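Local coordinates for protein aromatic-amino-acid aminotransferase (Burkholderia pseudomallei, PDB 4F4E) that probably transfers amino groups between aromatic amino acids and 2-oxoglutarate, working as a homodimer with covalently bound pyridoxal phosphate, at residues L69-D74 / R327-Q332; D92-Y97 / T120-G125; K145-D150 / P194-V199; D339-M344 / C399-N404; F388-V393 / D409-A414. One frame throughout, in Å; residues are numbered along the deposited sequence.

Contact 1 of 5, residues L69-D74 / R327-Q332; sequences LRAVRD and RASWVQ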
# COMPACT_ATOMS: atom_id res chain seq x y z
N LEU A 69 -14.40 -6.32 15.95
CA LEU A 69 -14.31 -5.89 17.34
C LEU A 69 -15.31 -4.79 17.67
O LEU A 69 -15.56 -3.93 16.84
CB LEU A 69 -12.91 -5.40 17.72
CG LEU A 69 -11.74 -6.34 17.51
CD1 LEU A 69 -10.59 -5.71 18.31
CD2 LEU A 69 -11.93 -7.81 17.93
N ARG A 70 -15.81 -4.77 18.91
CA ARG A 70 -16.80 -3.81 19.32
C ARG A 70 -16.27 -2.37 19.20
O ARG A 70 -16.96 -1.48 18.73
CB ARG A 70 -17.29 -4.09 20.75
CG ARG A 70 -17.93 -5.47 20.88
CD ARG A 70 -18.35 -5.76 22.32
NE ARG A 70 -17.27 -6.24 23.20
CZ ARG A 70 -16.83 -7.49 23.29
NH1 ARG A 70 -17.36 -8.45 22.57
NH2 ARG A 70 -15.87 -7.80 24.20
N ALA A 71 -15.01 -2.16 19.61
CA ALA A 71 -14.42 -0.85 19.57
C ALA A 71 -14.27 -0.35 18.12
O ALA A 71 -14.45 0.81 17.85
CB ALA A 71 -13.07 -0.84 20.28
N VAL A 72 -14.06 -1.27 17.20
CA VAL A 72 -13.91 -0.93 15.80
C VAL A 72 -15.28 -0.54 15.23
O VAL A 72 -15.43 0.50 14.63
CB VAL A 72 -13.27 -2.08 15.02
CG1 VAL A 72 -13.43 -1.91 13.52
CG2 VAL A 72 -11.79 -2.22 15.40
N ARG A 73 -16.27 -1.38 15.47
CA ARG A 73 -17.66 -1.09 15.04
C ARG A 73 -18.09 0.27 15.57
O ARG A 73 -18.60 1.14 14.84
CB ARG A 73 -18.60 -2.19 15.54
CG ARG A 73 -20.02 -2.07 15.04
CD ARG A 73 -20.97 -2.90 15.91
NE ARG A 73 -20.88 -2.44 17.31
CZ ARG A 73 -20.66 -3.21 18.39
NH1 ARG A 73 -20.53 -4.54 18.27
NH2 ARG A 73 -20.57 -2.64 19.60
N ASP A 74 -17.84 0.49 16.87
CA ASP A 74 -18.25 1.74 17.50
C ASP A 74 -17.56 2.93 16.90
O ASP A 74 -18.21 3.96 16.60
CB ASP A 74 -18.05 1.69 19.01
CG ASP A 74 -18.99 0.69 19.69
OD1 ASP A 74 -19.92 0.23 19.01
OD2 ASP A 74 -18.78 0.32 20.88
N ARG A 327 -10.80 2.62 23.85
CA ARG A 327 -9.56 1.94 24.17
C ARG A 327 -9.79 0.84 25.22
O ARG A 327 -9.30 -0.28 25.08
CB ARG A 327 -8.48 2.92 24.64
CG ARG A 327 -7.10 2.26 24.84
CD ARG A 327 -6.04 3.26 25.37
NE ARG A 327 -4.65 2.79 25.17
CZ ARG A 327 -4.06 1.80 25.85
NH1 ARG A 327 -4.70 1.11 26.82
NH2 ARG A 327 -2.79 1.48 25.58
N ALA A 328 -10.58 1.15 26.26
CA ALA A 328 -10.87 0.14 27.29
C ALA A 328 -11.65 -1.03 26.70
O ALA A 328 -11.42 -2.21 27.05
CB ALA A 328 -11.59 0.80 28.49
N SER A 329 -12.58 -0.74 25.77
CA SER A 329 -13.33 -1.80 25.12
C SER A 329 -12.38 -2.70 24.30
O SER A 329 -12.47 -3.92 24.35
CB SER A 329 -14.40 -1.19 24.18
OG SER A 329 -14.96 -2.17 23.33
N TRP A 330 -11.47 -2.06 23.54
CA TRP A 330 -10.45 -2.80 22.80
C TRP A 330 -9.60 -3.69 23.71
O TRP A 330 -9.41 -4.89 23.43
CB TRP A 330 -9.60 -1.79 22.06
CG TRP A 330 -8.41 -2.42 21.45
CD1 TRP A 330 -8.38 -3.46 20.52
CD2 TRP A 330 -7.04 -2.10 21.74
NE1 TRP A 330 -7.09 -3.79 20.24
CE2 TRP A 330 -6.23 -3.00 20.93
CE3 TRP A 330 -6.39 -1.16 22.56
CZ2 TRP A 330 -4.82 -2.95 20.93
CZ3 TRP A 330 -4.98 -1.13 22.57
CH2 TRP A 330 -4.21 -2.01 21.77
N VAL A 331 -9.14 -3.13 24.83
CA VAL A 331 -8.23 -3.85 25.79
C VAL A 331 -8.97 -5.08 26.31
O VAL A 331 -8.42 -6.21 26.35
CB VAL A 331 -7.75 -2.92 26.94
CG1 VAL A 331 -7.11 -3.72 28.05
CG2 VAL A 331 -6.77 -1.90 26.40
N GLN A 332 -10.24 -4.89 26.62
CA GLN A 332 -11.03 -5.97 27.15
C GLN A 332 -11.21 -7.08 26.15
O GLN A 332 -11.00 -8.26 26.46
CB GLN A 332 -12.39 -5.45 27.62
CG GLN A 332 -13.30 -6.52 28.22
CD GLN A 332 -14.52 -5.90 28.86
OE1 GLN A 332 -14.69 -5.92 30.09
NE2 GLN A 332 -15.36 -5.30 28.05
O HOH W 1 -15.09 -4.96 25.06
O HOH W 2 -17.31 -3.09 24.26
O HOH W 3 -13.62 -4.06 21.27
O HOH W 4 -16.59 -0.13 22.17

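Contact 2 of 5, residues D92-Y97 / T120-G125; sequences DGIAAY and TAQALG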
# COMPACT_ATOMS: atom_id res chain seq x y z
N ASP A 92 3.87 9.96 5.60
CA ASP A 92 4.07 9.11 6.74
C ASP A 92 2.82 8.87 7.57
O ASP A 92 2.91 8.43 8.70
CB ASP A 92 5.18 9.66 7.66
CG ASP A 92 5.01 11.13 8.02
OD1 ASP A 92 4.11 11.82 7.49
OD2 ASP A 92 5.85 11.62 8.82
N GLY A 93 1.69 9.25 7.03
CA GLY A 93 0.37 8.89 7.59
C GLY A 93 -0.17 9.89 8.59
O GLY A 93 0.28 11.03 8.67
N ILE A 94 -1.17 9.45 9.33
CA ILE A 94 -1.88 10.30 10.30
C ILE A 94 -0.96 10.56 11.48
O ILE A 94 -0.53 9.65 12.13
CB ILE A 94 -3.18 9.63 10.78
CG1 ILE A 94 -4.12 9.38 9.59
CG2 ILE A 94 -3.87 10.49 11.85
CD1 ILE A 94 -5.11 8.30 9.85
N ALA A 95 -0.62 11.81 11.73
CA ALA A 95 0.36 12.11 12.75
C ALA A 95 -0.06 11.60 14.14
O ALA A 95 0.77 11.06 14.90
CB ALA A 95 0.61 13.61 12.79
N ALA A 96 -1.33 11.75 14.50
CA ALA A 96 -1.80 11.31 15.82
C ALA A 96 -1.68 9.79 15.94
O ALA A 96 -1.45 9.28 17.05
CB ALA A 96 -3.28 11.72 16.04
N TYR A 97 -1.92 9.08 14.83
CA TYR A 97 -1.77 7.61 14.80
C TYR A 97 -0.30 7.27 15.05
O TYR A 97 0.00 6.43 15.91
CB TYR A 97 -2.18 7.04 13.43
CG TYR A 97 -1.80 5.62 13.14
CD1 TYR A 97 -2.65 4.56 13.46
CD2 TYR A 97 -0.64 5.31 12.48
CE1 TYR A 97 -2.30 3.26 13.18
CE2 TYR A 97 -0.27 4.03 12.21
CZ TYR A 97 -1.12 2.98 12.53
OH TYR A 97 -0.79 1.69 12.19
N THR A 120 8.25 7.37 13.36
CA THR A 120 7.19 6.43 13.04
C THR A 120 6.41 6.84 11.82
O THR A 120 5.92 7.98 11.75
CB THR A 120 6.23 6.24 14.23
OG1 THR A 120 6.98 5.73 15.34
CG2 THR A 120 5.11 5.26 13.87
N ALA A 121 6.33 5.95 10.83
CA ALA A 121 5.53 6.17 9.63
C ALA A 121 4.45 5.08 9.56
O ALA A 121 4.75 3.90 9.69
CB ALA A 121 6.37 6.13 8.33
N GLN A 122 3.22 5.49 9.36
CA GLN A 122 2.14 4.59 9.09
C GLN A 122 2.48 3.77 7.88
O GLN A 122 3.11 4.25 6.94
CB GLN A 122 0.85 5.40 8.86
CG GLN A 122 -0.43 4.59 8.66
CD GLN A 122 -1.59 5.47 8.31
OE1 GLN A 122 -1.62 6.64 8.69
NE2 GLN A 122 -2.56 4.91 7.59
N ALA A 123 2.05 2.52 7.89
CA ALA A 123 2.44 1.57 6.86
C ALA A 123 1.29 0.63 6.49
O ALA A 123 0.33 0.48 7.25
CB ALA A 123 3.68 0.75 7.35
N LEU A 124 1.45 -0.08 5.35
CA LEU A 124 0.43 -1.03 4.89
C LEU A 124 0.58 -2.36 5.61
O LEU A 124 1.14 -3.31 5.10
CB LEU A 124 0.48 -1.19 3.38
CG LEU A 124 -0.15 -0.11 2.51
CD1 LEU A 124 -1.67 -0.09 2.57
CD2 LEU A 124 0.35 1.28 2.77
N GLY A 125 0.05 -2.40 6.82
CA GLY A 125 0.27 -3.50 7.72
C GLY A 125 1.72 -3.64 8.19
O GLY A 125 2.60 -2.82 7.86
O HOH W 5 5.97 10.73 11.44

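Contact 3 of 5, residues K145-D150 / P194-V199; sequences KVAISD and PGTIVV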
# COMPACT_ATOMS: atom_id res chain seq x y z
N LYS A 145 23.62 -8.67 5.11
CA LYS A 145 22.76 -9.82 5.02
C LYS A 145 21.64 -9.66 6.04
O LYS A 145 21.75 -8.87 6.97
CB LYS A 145 23.55 -11.10 5.26
CG LYS A 145 24.66 -11.32 4.22
CD LYS A 145 25.46 -12.55 4.52
CE LYS A 145 26.63 -12.64 3.56
NZ LYS A 145 27.71 -13.39 4.23
N VAL A 146 20.58 -10.42 5.85
CA VAL A 146 19.45 -10.47 6.75
C VAL A 146 19.34 -11.84 7.35
O VAL A 146 19.38 -12.85 6.61
CB VAL A 146 18.16 -10.15 5.99
CG1 VAL A 146 16.95 -10.34 6.91
CG2 VAL A 146 18.24 -8.76 5.44
N ALA A 147 19.18 -11.91 8.67
CA ALA A 147 19.07 -13.16 9.40
C ALA A 147 17.68 -13.26 9.98
O ALA A 147 17.25 -12.36 10.67
CB ALA A 147 20.10 -13.24 10.51
N ILE A 148 17.03 -14.40 9.70
CA ILE A 148 15.69 -14.71 10.18
C ILE A 148 15.69 -15.96 11.05
O ILE A 148 16.62 -16.77 10.98
CB ILE A 148 14.69 -14.84 9.01
CG1 ILE A 148 15.04 -16.00 8.06
CG2 ILE A 148 14.64 -13.54 8.27
CD1 ILE A 148 13.91 -16.37 7.09
N SER A 149 14.62 -16.17 11.82
CA SER A 149 14.56 -17.38 12.63
C SER A 149 14.38 -18.62 11.78
O SER A 149 13.70 -18.58 10.74
CB SER A 149 13.48 -17.29 13.71
OG SER A 149 12.16 -17.13 13.18
N ASP A 150 14.94 -19.74 12.25
CA ASP A 150 14.63 -21.06 11.71
C ASP A 150 13.52 -21.74 12.51
O ASP A 150 13.76 -22.18 13.65
CB ASP A 150 15.89 -21.94 11.82
CG ASP A 150 15.67 -23.36 11.29
OD1 ASP A 150 14.88 -23.51 10.36
OD2 ASP A 150 16.33 -24.29 11.82
N PRO A 194 29.20 -6.97 11.53
CA PRO A 194 28.54 -5.68 11.74
C PRO A 194 27.58 -5.31 10.61
O PRO A 194 27.92 -5.46 9.46
CB PRO A 194 29.70 -4.70 11.78
CG PRO A 194 30.85 -5.51 12.20
CD PRO A 194 30.67 -6.84 11.58
N GLY A 195 26.39 -4.82 10.97
CA GLY A 195 25.39 -4.36 9.98
C GLY A 195 24.40 -5.42 9.57
O GLY A 195 23.42 -5.12 8.85
N THR A 196 24.66 -6.68 9.95
CA THR A 196 23.70 -7.75 9.66
C THR A 196 22.38 -7.39 10.32
O THR A 196 22.35 -6.96 11.47
CB THR A 196 24.19 -9.12 10.21
OG1 THR A 196 25.50 -9.41 9.67
CG2 THR A 196 23.18 -10.26 9.91
N ILE A 197 21.31 -7.54 9.56
CA ILE A 197 19.98 -7.16 9.97
C ILE A 197 19.35 -8.42 10.55
O ILE A 197 19.16 -9.41 9.84
CB ILE A 197 19.16 -6.66 8.79
CG1 ILE A 197 19.80 -5.42 8.13
CG2 ILE A 197 17.70 -6.48 9.18
CD1 ILE A 197 19.52 -5.33 6.64
N VAL A 198 18.98 -8.38 11.83
CA VAL A 198 18.45 -9.55 12.50
C VAL A 198 16.94 -9.37 12.76
O VAL A 198 16.56 -8.51 13.52
CB VAL A 198 19.19 -9.80 13.84
CG1 VAL A 198 18.70 -11.13 14.43
CG2 VAL A 198 20.74 -9.86 13.65
N VAL A 199 16.12 -10.17 12.11
CA VAL A 199 14.66 -10.06 12.19
C VAL A 199 14.20 -10.91 13.37
O VAL A 199 14.40 -12.11 13.38
CB VAL A 199 13.97 -10.52 10.90
CG1 VAL A 199 12.46 -10.44 11.01
CG2 VAL A 199 14.52 -9.75 9.71
O HOH W 6 25.87 -8.64 7.11
O HOH W 7 12.70 -13.97 11.86

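Contact 4 of 5, residues D339-M344 / C399-N404; sequences DRIRAM and CVAALN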
# COMPACT_ATOMS: atom_id res chain seq x y z
N ASP A 339 -7.22 -14.81 26.08
CA ASP A 339 -7.62 -15.83 27.05
C ASP A 339 -8.30 -17.02 26.39
O ASP A 339 -8.19 -18.15 26.89
CB ASP A 339 -8.53 -15.21 28.10
CG ASP A 339 -7.77 -14.28 29.10
OD1 ASP A 339 -6.53 -14.26 29.23
OD2 ASP A 339 -8.50 -13.59 29.79
N ARG A 340 -9.04 -16.80 25.30
CA ARG A 340 -9.70 -17.94 24.63
C ARG A 340 -8.66 -18.86 24.03
O ARG A 340 -8.76 -20.06 24.15
CB ARG A 340 -10.70 -17.54 23.55
CG ARG A 340 -11.58 -18.73 23.18
CD ARG A 340 -12.17 -18.59 21.81
NE ARG A 340 -11.16 -18.67 20.77
CZ ARG A 340 -11.41 -18.40 19.50
NH1 ARG A 340 -12.64 -18.02 19.13
NH2 ARG A 340 -10.43 -18.51 18.62
N ILE A 341 -7.62 -18.29 23.42
CA ILE A 341 -6.53 -19.10 22.90
C ILE A 341 -5.90 -19.96 23.99
O ILE A 341 -5.63 -21.13 23.78
CB ILE A 341 -5.45 -18.26 22.17
CG1 ILE A 341 -6.02 -17.60 20.91
CG2 ILE A 341 -4.21 -19.12 21.85
CD1 ILE A 341 -5.09 -16.48 20.37
N ARG A 342 -5.64 -19.36 25.14
CA ARG A 342 -5.07 -20.07 26.29
C ARG A 342 -6.00 -21.21 26.74
O ARG A 342 -5.53 -22.28 27.12
CB ARG A 342 -4.87 -19.11 27.45
CG ARG A 342 -3.76 -18.09 27.27
CD ARG A 342 -3.61 -17.23 28.52
NE ARG A 342 -2.49 -16.29 28.44
CZ ARG A 342 -2.15 -15.46 29.43
NH1 ARG A 342 -2.86 -15.41 30.56
NH2 ARG A 342 -1.09 -14.69 29.30
N ALA A 343 -7.30 -20.95 26.72
CA ALA A 343 -8.28 -21.96 27.15
C ALA A 343 -8.23 -23.16 26.18
O ALA A 343 -8.36 -24.34 26.59
CB ALA A 343 -9.69 -21.37 27.15
N MET A 344 -8.04 -22.86 24.90
CA MET A 344 -8.00 -23.91 23.87
C MET A 344 -6.72 -24.69 23.99
O MET A 344 -6.73 -25.93 23.88
CB MET A 344 -8.18 -23.33 22.45
CG MET A 344 -9.54 -22.74 22.15
SD MET A 344 -10.89 -23.93 22.32
CE MET A 344 -11.42 -23.64 24.00
N CYS A 399 -3.12 -23.67 13.84
CA CYS A 399 -3.64 -22.43 14.33
C CYS A 399 -4.58 -22.72 15.49
O CYS A 399 -5.71 -23.18 15.31
CB CYS A 399 -4.38 -21.70 13.22
SG CYS A 399 -4.89 -20.04 13.71
N VAL A 400 -4.04 -22.56 16.70
CA VAL A 400 -4.78 -22.76 17.90
C VAL A 400 -5.89 -21.73 18.04
O VAL A 400 -6.90 -21.99 18.66
CB VAL A 400 -3.81 -22.76 19.11
CG1 VAL A 400 -4.56 -22.76 20.41
CG2 VAL A 400 -2.94 -24.01 19.03
N ALA A 401 -5.72 -20.58 17.38
CA ALA A 401 -6.77 -19.55 17.24
C ALA A 401 -7.96 -19.95 16.38
O ALA A 401 -8.96 -19.19 16.31
CB ALA A 401 -6.15 -18.22 16.74
N ALA A 402 -7.86 -21.08 15.68
CA ALA A 402 -8.98 -21.67 14.94
C ALA A 402 -9.71 -22.81 15.69
O ALA A 402 -10.69 -23.37 15.21
CB ALA A 402 -8.49 -22.14 13.56
N LEU A 403 -9.30 -23.04 16.91
CA LEU A 403 -9.96 -24.00 17.80
C LEU A 403 -10.98 -23.21 18.62
O LEU A 403 -10.74 -22.07 18.99
CB LEU A 403 -8.95 -24.64 18.76
CG LEU A 403 -7.87 -25.53 18.14
CD1 LEU A 403 -6.87 -25.97 19.22
CD2 LEU A 403 -8.53 -26.72 17.49
N ASN A 404 -12.09 -23.85 18.93
CA ASN A 404 -13.09 -23.28 19.78
C ASN A 404 -13.83 -24.41 20.46
O ASN A 404 -13.62 -25.57 20.14
CB ASN A 404 -14.04 -22.43 18.93
CG ASN A 404 -14.50 -23.15 17.69
OD1 ASN A 404 -15.31 -24.12 17.76
ND2 ASN A 404 -14.03 -22.69 16.55
O HOH W 8 -8.77 -20.20 19.95

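Contact 5 of 5, residues F388-V393 / D409-A414; sequences FGIYAV and DVVANA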
# COMPACT_ATOMS: atom_id res chain seq x y z
N PHE A 388 -9.94 -37.87 8.98
CA PHE A 388 -10.73 -37.05 9.91
C PHE A 388 -11.15 -35.70 9.42
O PHE A 388 -11.93 -35.04 10.09
CB PHE A 388 -10.04 -36.98 11.29
CG PHE A 388 -9.89 -38.32 11.93
CD1 PHE A 388 -11.00 -38.93 12.48
CD2 PHE A 388 -8.69 -39.00 11.92
CE1 PHE A 388 -10.91 -40.17 13.07
CE2 PHE A 388 -8.62 -40.26 12.48
CZ PHE A 388 -9.71 -40.84 13.04
N GLY A 389 -10.69 -35.29 8.22
CA GLY A 389 -11.06 -34.01 7.65
C GLY A 389 -10.57 -32.84 8.48
O GLY A 389 -11.19 -31.75 8.46
N ILE A 390 -9.47 -33.05 9.22
CA ILE A 390 -8.82 -32.02 10.02
C ILE A 390 -7.50 -31.66 9.36
O ILE A 390 -6.63 -32.55 9.18
CB ILE A 390 -8.57 -32.48 11.46
CG1 ILE A 390 -9.86 -33.01 12.15
CG2 ILE A 390 -7.87 -31.37 12.25
CD1 ILE A 390 -11.03 -32.08 12.41
N TYR A 391 -7.36 -30.39 8.95
CA TYR A 391 -6.29 -29.95 8.07
C TYR A 391 -5.24 -29.15 8.85
O TYR A 391 -5.49 -28.01 9.24
CB TYR A 391 -6.88 -29.08 6.94
CG TYR A 391 -7.64 -29.89 5.90
CD1 TYR A 391 -8.86 -30.49 6.22
CD2 TYR A 391 -7.11 -30.10 4.63
CE1 TYR A 391 -9.54 -31.22 5.28
CE2 TYR A 391 -7.80 -30.81 3.69
CZ TYR A 391 -9.01 -31.40 4.03
OH TYR A 391 -9.66 -32.17 3.13
N ALA A 392 -4.11 -29.78 9.12
CA ALA A 392 -2.91 -29.11 9.67
C ALA A 392 -1.92 -28.95 8.53
O ALA A 392 -2.07 -29.56 7.44
CB ALA A 392 -2.32 -29.92 10.79
N VAL A 393 -0.91 -28.10 8.74
CA VAL A 393 0.14 -27.85 7.74
C VAL A 393 1.13 -29.05 7.80
O VAL A 393 1.31 -29.69 8.83
CB VAL A 393 0.83 -26.50 8.03
CG1 VAL A 393 1.84 -26.14 6.96
CG2 VAL A 393 -0.22 -25.42 8.24
N ASP A 409 -13.13 -30.88 20.79
CA ASP A 409 -13.16 -32.28 21.11
C ASP A 409 -12.98 -33.13 19.87
O ASP A 409 -12.35 -34.18 19.92
CB ASP A 409 -14.47 -32.64 21.81
CG ASP A 409 -14.65 -31.84 23.07
OD1 ASP A 409 -13.93 -32.03 24.01
OD2 ASP A 409 -15.49 -30.97 23.10
N VAL A 410 -13.57 -32.69 18.78
CA VAL A 410 -13.41 -33.34 17.49
C VAL A 410 -11.93 -33.43 17.11
O VAL A 410 -11.40 -34.50 16.77
CB VAL A 410 -14.26 -32.61 16.45
CG1 VAL A 410 -13.97 -33.15 15.06
CG2 VAL A 410 -15.76 -32.78 16.77
N VAL A 411 -11.23 -32.29 17.23
CA VAL A 411 -9.83 -32.22 16.90
C VAL A 411 -8.98 -33.07 17.84
O VAL A 411 -8.09 -33.85 17.38
CB VAL A 411 -9.31 -30.76 16.90
CG1 VAL A 411 -7.78 -30.71 16.82
CG2 VAL A 411 -9.93 -29.95 15.76
N ALA A 412 -9.21 -32.97 19.15
CA ALA A 412 -8.43 -33.72 20.11
C ALA A 412 -8.59 -35.24 19.91
O ALA A 412 -7.61 -36.00 19.94
CB ALA A 412 -8.80 -33.36 21.53
N ASN A 413 -9.83 -35.66 19.69
CA ASN A 413 -10.11 -37.06 19.48
C ASN A 413 -9.48 -37.56 18.17
O ASN A 413 -8.98 -38.68 18.11
CB ASN A 413 -11.63 -37.34 19.51
CG ASN A 413 -12.23 -37.15 20.90
OD1 ASN A 413 -11.49 -36.78 21.81
ND2 ASN A 413 -13.55 -37.42 21.06
N ALA A 414 -9.51 -36.74 17.12
CA ALA A 414 -8.87 -37.11 15.86
C ALA A 414 -7.36 -37.29 16.07
O ALA A 414 -6.76 -38.28 15.64
CB ALA A 414 -9.17 -36.11 14.79

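Contact 1 of 5, residues L69-D74 / R327-Q332
Helix 70-81 starts against the early turns of helix 324-354, the two short segments running roughly antiparallel at 149° with their axes 8.7 Å apart. The backbones come nearest at A71 and W330, whose CA atoms are 5.5 Å apart. This is helix-on-helix packing in a class-I, fold type I aminotransferase, and the long helix 324-354 is the one that continues toward the small domain. A71 turns its methyl toward the long helix: CB sits 4.0 Å from W330 CB and 3.8 Å from S329 OG. L69, at the N-cap position of helix 70-81, reaches further along, its CD1 coming within 3.9 Å of W330 CD1 and meeting the indole at its edge, in the ring plane. Beyond the contact the indole stacks with F271, and its NE1 gives a hydrogen bond to S270 O. The polar side of the interface is hydrated. S329 has OG anti to the backbone N (chi1 168°), which points the hydroxyl across the gap into three waters. One of these also takes the N-H of A71 at 2.9 Å from A71 N, while another hydrogen-bonds to D74 OD2. R70 spans the same gap with its chain bent at chi3, and its guanidinium NH2 makes a salt bridge to E336, further along the long helix. That nitrogen has a second partner: a water in the plane of the guanidinium, 3.1 Å from R70 NH2, which donates to S329 O at 2.9 Å and accepts from Q332 NE2.

Contact 2 of 5, residues D92-Y97 / T120-G125
Q122 and the turn formed by D92, G93 and I94 hold each other by two hydrogen bonds, one through the Q122 backbone and one through its side chain. The site is where the loop leading into helix 95-106 lies along strand 118-124, an outermost strand, within this chain, of the mixed sheet in the large domain of this fold type I enzyme. Q122 is stretched out, with CG anti to the backbone N (chi1 -176°) and the chain extended beyond it, and this carries the amide over to the start of the helix. There OE1 accepts from I94 N at 2.9 Å, nearly along the C=O axis. I94 is the N-cap residue, so the glutamine oxygen takes up a backbone N-H just ahead of the first helical turn. G93 is close to the same oxygen, its CA 3.2 Å from Q122 OE1. The amide nitrogen NE2 donates a weak hydrogen bond to P310 O. Y97 also has its CG opposite the backbone N (chi1 167°), which lays the ring across the aliphatic part of the glutamine at about a right angle, Y97 CE2 3.6 Å from Q122 CG; its hydroxyl goes on to hydrogen-bond G279 O on the next strand. At the other end D92 CB packs on A121 CB at 3.8 Å. The backbone bond beside that pair comes in differently: Q122 N meets D92 O at 3.0 Å from above the carbonyl plane, about 55° out of it.

Contact 3 of 5, residues K145-D150 / P194-V199
V146 to I148 and I197 to V199 run side by side as parallel strands, their segment axes 4.7 Å apart and 18° from exact alignment. Three backbone bonds alternate between them: I197 N to K145 O, A147 N to I197 O at 2.8 Å, and V199 N to A147 O. At either end of this ladder a water bridges the two segments. T196 OG1 and K145 N share one of them, 2.7 Å from the T196 OG1 hydroxyl, which also bonds to E193 O. The other links S149 N with V199 O where those two atoms are 4.4 Å apart, so the water occupies the step that a direct bond would have continued. The side chains of V146, I148, I197 and V199 share one face. V146 forks over its neighbours there: CG1 meets V199 CG2 at 3.8 Å, and CG2 meets I197 CD1 at 3.9 Å. I148 lies alongside V199 and points the same way; its CG1 sits between the backbone N and the carbonyl carbon (chi1 63°), which turns CG2 toward V199 CG2 at 4.1 Å. A147 and V198 project from the other face. This is the parallel core of the large-domain sheet of fold type I. Strand 146-150 is flanked by strand 197-201 and strand 167-174, with I148 bonded through its backbone to V168 and Y170, while helix 154-162 covers the face bearing V146, I148, I197 and V199, its F160 resting on V146 and V199.

Contact 4 of 5, residues D339-M344 / C399-N404
R340 sends its guanidinium across to the turn at A401 and L403. It is modelled in two conformers, so the details of its reach are tentative; in the one described here CG is anti to the backbone N (chi1 -165°) and a bend at chi3 brings the head round. A401 O then lies at the guanidinium edge, in its plane, 2.8 Å from NH2 of R340, while L403 O sits over one face. In this conformer a bound water accepts from R340 NH2 at 2.7 Å and donates to both V400 O and L403 O, so two carbonyls of the turn share one water. NH1 of R340 is taken by T60 O. Next along, I341 packs with two branches: CG2 lies 3.9 Å from V400 CG1, a distance to treat with care since V400 is also modelled twice, and CD1 reaches A401 CB at 4.2 Å. The turn is a short 3-10 segment, 400-402, following strand 397-399, and it rests on the long helix 324-354, which in this aminotransferase fold runs from the large domain to the small one. N407, further along the chain, gives its ND2 to A402 O and accepts from N404 N through OD1. One turn further along the helix comes M344, which buries more of itself here than R340 or I341. Its chain is folded at chi2 (-59°) and chi3, laying the thioether along the loop: CG touches L403 CB at 3.9 Å and L403 O at 3.4 Å, and SD rests 3.4 Å from N404 CA.

Contact 5 of 5, residues F388-V393 / D409-A414
No polar bond joins F388 and I390 to V410, V411 and A414; the shortest polar link in the two segments is the helical N413 N to D409 O bond of 2.9 Å, followed by A414 N to V410 O. That helix turns an apolar flank toward the strand. A414 fits against the face of the F388 phenyl ring: its CA stands over the centre, 4.3 Å from the ring centroid and only 11° off the ring normal, a CH-pi contact, while its methyl CB lies 3.7 Å from F388 CG at the root of the ring. F388 has CG beside the backbone N (chi1 -61°), which lays a face of the phenyl against the helix at A414; A417 and V418, further along helix 408-419, also touch it. G389, the first residue past helix 378-388, has positive phi and leads straight into strand 390-391, which pairs in parallel with strand 52-53. The contact thus packs the C-terminal helix 408-419 against the I390 side chain of this small two-stranded sheet in the small domain. I390 extends the apolar patch. Its CG1 is 4.1 Å from A414 CB, and the turn at chi2 (-65°) brings CD1 up to two valines of the helix, V410 CG1 and V411 CG2, each 4.1 Å from I390 CD1. L384 backs both I390 and A414, and L54 lies against I390 and V411.

In the fold
From the N terminus, contact 1 closes the widest loop, from helix 70-81 to helix 324-354, and contacts 2 and 3 both fall within it, one after the other. Both reach the large-domain mixed sheet: contact 2 sets the start of helix 95-106 on its outer strand 118-124, contact 3 joins two inner parallel strands. Helix 324-354 then carries the chain from contact 1 to contact 4, about 20 Å between centres. Contact 4 brings the helix against residues 399-404; contact 5 opens inside that loop and closes beyond it, so the two cross. They also touch, L403 packing on V411, which ties the turn, strand 390-391 and the C-terminal helix into one cluster.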